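Local coordinates for response regulator receiver protein (Dyadobacter fermentans, PDB 4XLT) that probably acts as a phosphorylation-controlled switch in bacterial signal transduction, its receiver domain taking up a phosphoryl group on an aspartate, at residues 6-11 with 56-61. Sequence-based numbering, arbitrary orientation.
Sequences FIIVDD and VILLDL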
ATOM      1  N   PHE A   6       7.326  17.579  -8.671  1.00 38.23           N
ATOM      2  CA  PHE A   6       8.277  17.565  -7.571  1.00 24.82           C
ATOM      3  C   PHE A   6       7.809  18.447  -6.426  1.00 26.78           C
ATOM      4  O   PHE A   6       7.408  19.592  -6.624  1.00 25.49           O
ATOM      5  CB  PHE A   6       9.659  18.007  -8.045  1.00 26.33           C
ATOM      6  CG  PHE A   6      10.507  16.882  -8.570  1.00 29.95           C
ATOM      7  CD1 PHE A   6      10.237  16.312  -9.801  1.00 34.54           C
ATOM      8  CD2 PHE A   6      11.577  16.400  -7.832  1.00 25.29           C
ATOM      9  CE1 PHE A   6      11.019  15.281 -10.293  1.00 37.10           C
ATOM     10  CE2 PHE A   6      12.363  15.369  -8.315  1.00 25.84           C
ATOM     11  CZ  PHE A   6      12.083  14.807  -9.548  1.00 37.53           C
ATOM     12  N   ILE A   7       7.858  17.890  -5.224  1.00 24.26           N
ATOM     13  CA  ILE A   7       7.515  18.626  -4.021  1.00 21.09           C
ATOM     14  C   ILE A   7       8.719  18.662  -3.093  1.00 20.29           C
ATOM     15  O   ILE A   7       9.218  17.620  -2.673  1.00 20.76           O
ATOM     16  CB  ILE A   7       6.317  17.990  -3.298  1.00 26.18           C
ATOM     17  CG1 ILE A   7       5.085  18.006  -4.208  1.00 21.96           C
ATOM     18  CG2 ILE A   7       6.037  18.714  -1.987  1.00 19.44           C
ATOM     19  CD1 ILE A   7       3.885  17.296  -3.629  1.00 19.63           C
ATOM     20  N   ILE A   8       9.197  19.863  -2.791  1.00 21.55           N
ATOM     21  CA  ILE A   8      10.323  20.014  -1.881  1.00 21.00           C
ATOM     22  C   ILE A   8       9.836  20.551  -0.544  1.00 20.69           C
ATOM     23  O   ILE A   8       9.077  21.520  -0.492  1.00 21.87           O
ATOM     24  CB  ILE A   8      11.404  20.950  -2.455  1.00 22.82           C
ATOM     25  CG1 ILE A   8      11.713  20.582  -3.907  1.00 23.88           C
ATOM     26  CG2 ILE A   8      12.667  20.885  -1.611  1.00 22.44           C
ATOM     27  CD1 ILE A   8      12.671  21.540  -4.593  1.00 26.14           C
ATOM     28  N   VAL A   9      10.263  19.900   0.535  1.00 29.15           N
ATOM     29  CA  VAL A   9       9.905  20.307   1.889  1.00 19.51           C
ATOM     30  C   VAL A   9      11.174  20.572   2.688  1.00 19.91           C
ATOM     31  O   VAL A   9      11.880  19.638   3.068  1.00 34.19           O
ATOM     32  CB  VAL A   9       9.057  19.235   2.607  1.00 22.07           C
ATOM     33  CG1 VAL A   9       8.557  19.764   3.944  1.00 18.77           C
ATOM     34  CG2 VAL A   9       7.892  18.801   1.733  1.00 17.70           C
ATOM     35  N   ASP A  10      11.464  21.845   2.936  1.00 32.23           N
ATOM     36  CA  ASP A  10      12.700  22.235   3.610  1.00 29.22           C
ATOM     37  C   ASP A  10      12.492  23.516   4.421  1.00 32.05           C
ATOM     38  O   ASP A  10      11.931  24.492   3.922  1.00 25.48           O
ATOM     39  CB  ASP A  10      13.826  22.423   2.585  1.00 25.56           C
ATOM     40  CG  ASP A  10      15.218  22.384   3.211  1.00 34.77           C
ATOM     41  OD1 ASP A  10      15.392  22.853   4.357  1.00 26.55           O
ATOM     42  OD2 ASP A  10      16.145  21.883   2.542  1.00 39.40           O
ATOM     43  N   ASP A  11      12.946  23.510   5.670  1.00 36.15           N
ATOM     44  CA  ASP A  11      12.805  24.679   6.534  1.00 48.54           C
ATOM     45  C   ASP A  11      13.804  25.766   6.150  1.00 45.36           C
ATOM     46  O   ASP A  11      13.630  26.934   6.503  1.00 38.25           O
ATOM     47  CB  ASP A  11      12.991  24.296   8.003  1.00 57.13           C
ATOM     48  CG  ASP A  11      14.393  23.804   8.301  1.00 66.96           C
ATOM     49  OD1 ASP A  11      14.960  23.077   7.459  1.00 73.57           O
ATOM     50  OD2 ASP A  11      14.929  24.150   9.375  1.00 74.00           O
ATOM     51  N   VAL A  56       7.386  13.169  -6.923  1.00 22.64           N
ATOM     52  CA  VAL A  56       8.557  12.971  -6.087  1.00 19.18           C
ATOM     53  C   VAL A  56       8.565  14.000  -4.957  1.00 13.77           C
ATOM     54  O   VAL A  56       8.400  15.194  -5.197  1.00 16.60           O
ATOM     55  CB  VAL A  56       9.862  13.084  -6.906  1.00 20.30           C
ATOM     56  CG1 VAL A  56      11.077  12.904  -6.007  1.00 12.75           C
ATOM     57  CG2 VAL A  56       9.872  12.062  -8.028  1.00 13.07           C
ATOM     58  N   ILE A  57       8.747  13.534  -3.726  1.00 14.13           N
ATOM     59  CA  ILE A  57       8.836  14.433  -2.584  1.00 17.37           C
ATOM     60  C   ILE A  57      10.232  14.408  -1.972  1.00 20.44           C
ATOM     61  O   ILE A  57      10.718  13.359  -1.552  1.00 16.12           O
ATOM     62  CB  ILE A  57       7.807  14.079  -1.497  1.00 19.31           C
ATOM     63  CG1 ILE A  57       6.386  14.166  -2.060  1.00 24.66           C
ATOM     64  CG2 ILE A  57       7.966  15.004  -0.299  1.00 14.92           C
ATOM     65  CD1 ILE A  57       5.292  13.943  -1.029  1.00 12.56           C
ATOM     66  N   LEU A  58      10.872  15.572  -1.931  1.00 15.57           N
ATOM     67  CA  LEU A  58      12.180  15.711  -1.304  1.00 17.19           C
ATOM     68  C   LEU A  58      12.022  16.345   0.071  1.00 19.60           C
ATOM     69  O   LEU A  58      11.672  17.518   0.194  1.00 21.67           O
ATOM     70  CB  LEU A  58      13.116  16.544  -2.178  1.00 18.68           C
ATOM     71  CG  LEU A  58      13.264  16.082  -3.628  1.00 17.31           C
ATOM     72  CD1 LEU A  58      14.294  16.936  -4.352  1.00 19.61           C
ATOM     73  CD2 LEU A  58      13.633  14.606  -3.702  1.00 15.72           C
ATOM     74  N   LEU A  59      12.274  15.553   1.104  1.00 19.86           N
ATOM     75  CA  LEU A  59      12.037  15.978   2.473  1.00 22.70           C
ATOM     76  C   LEU A  59      13.348  16.160   3.230  1.00 25.64           C
ATOM     77  O   LEU A  59      14.180  15.253   3.272  1.00 24.89           O
ATOM     78  CB  LEU A  59      11.147  14.961   3.185  1.00 21.71           C
ATOM     79  CG  LEU A  59      10.883  15.195   4.669  1.00 28.63           C
ATOM     80  CD1 LEU A  59      10.018  16.425   4.868  1.00 27.36           C
ATOM     81  CD2 LEU A  59      10.240  13.965   5.285  1.00 24.75           C
ATOM     82  N   ASP A  60      13.538  17.334   3.822  1.00 29.42           N
ATOM     83  CA  ASP A  60      14.756  17.592   4.578  1.00 33.05           C
ATOM     84  C   ASP A  60      14.726  16.868   5.918  1.00 38.49           C
ATOM     85  O   ASP A  60      13.684  16.781   6.568  1.00 44.57           O
ATOM     86  CB  ASP A  60      14.961  19.091   4.796  1.00 40.29           C
ATOM     87  CG  ASP A  60      16.161  19.389   5.675  1.00 52.25           C
ATOM     88  OD1 ASP A  60      17.307  19.236   5.202  1.00 41.88           O
ATOM     89  OD2 ASP A  60      15.955  19.774   6.845  1.00 62.65           O
ATOM     90  N   LEU A  61      15.881  16.349   6.323  1.00 39.58           N
ATOM     91  CA  LEU A  61      16.004  15.592   7.564  1.00 45.21           C
ATOM     92  C   LEU A  61      15.929  16.479   8.810  1.00 52.60           C
ATOM     93  O   LEU A  61      14.983  16.384   9.591  1.00 50.86           O
ATOM     94  CB  LEU A  61      17.313  14.803   7.565  1.00 46.10           C
ATOM     95  CG  LEU A  61      17.521  13.868   8.755  1.00 51.01           C
ATOM     96  CD1 LEU A  61      16.354  12.906   8.862  1.00 45.21           C
ATOM     97  CD2 LEU A  61      18.833  13.115   8.618  1.00 52.64           C
TER
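Phe6 to Val9 pair in parallel register with Val56 to Leu59, the strand axes 4.6 Å apart and 10° from exact alignment. Four backbone hydrogen bonds join them: Ile7 N to Val56 O, Leu58 N to Ile7 O, Val9 N to Leu58 O and Asp60 N to Val9 O. On one face of the sheet the Phe6 ring lies over Val56 in a CH-pi contact, Val56 CB 3.8 Å from the ring centroid, while Leu58 CD1 sits at the ring edge; Leu23 of helix 13-25 also touches the Phe6 side chain. An alanine in place of Phe6 would probably leave Val56 without its aromatic cover and open a gap beside Leu23. On the other face Ile7 CB meets Ile57 CG1 at 4.0 Å, and Leu59 brings CD1 to 3.7 Å from Val9 CB. At the C-terminal ends of the strands, the Asp10 and Asp60 carboxylates stack with planes 13° apart, Asp10 OD2 and Asp60 OD1 3.9 Å from each other; Lys115 NZ makes salt bridges to both oxygens. Asp11 OD1 comes to 3.5 Å from Asp60 OD2. This acidic cluster with Lys115, including the predicted phosphorylation site Asp60, is characteristic of the phosphoacceptor pocket of CheY-like receiver domains.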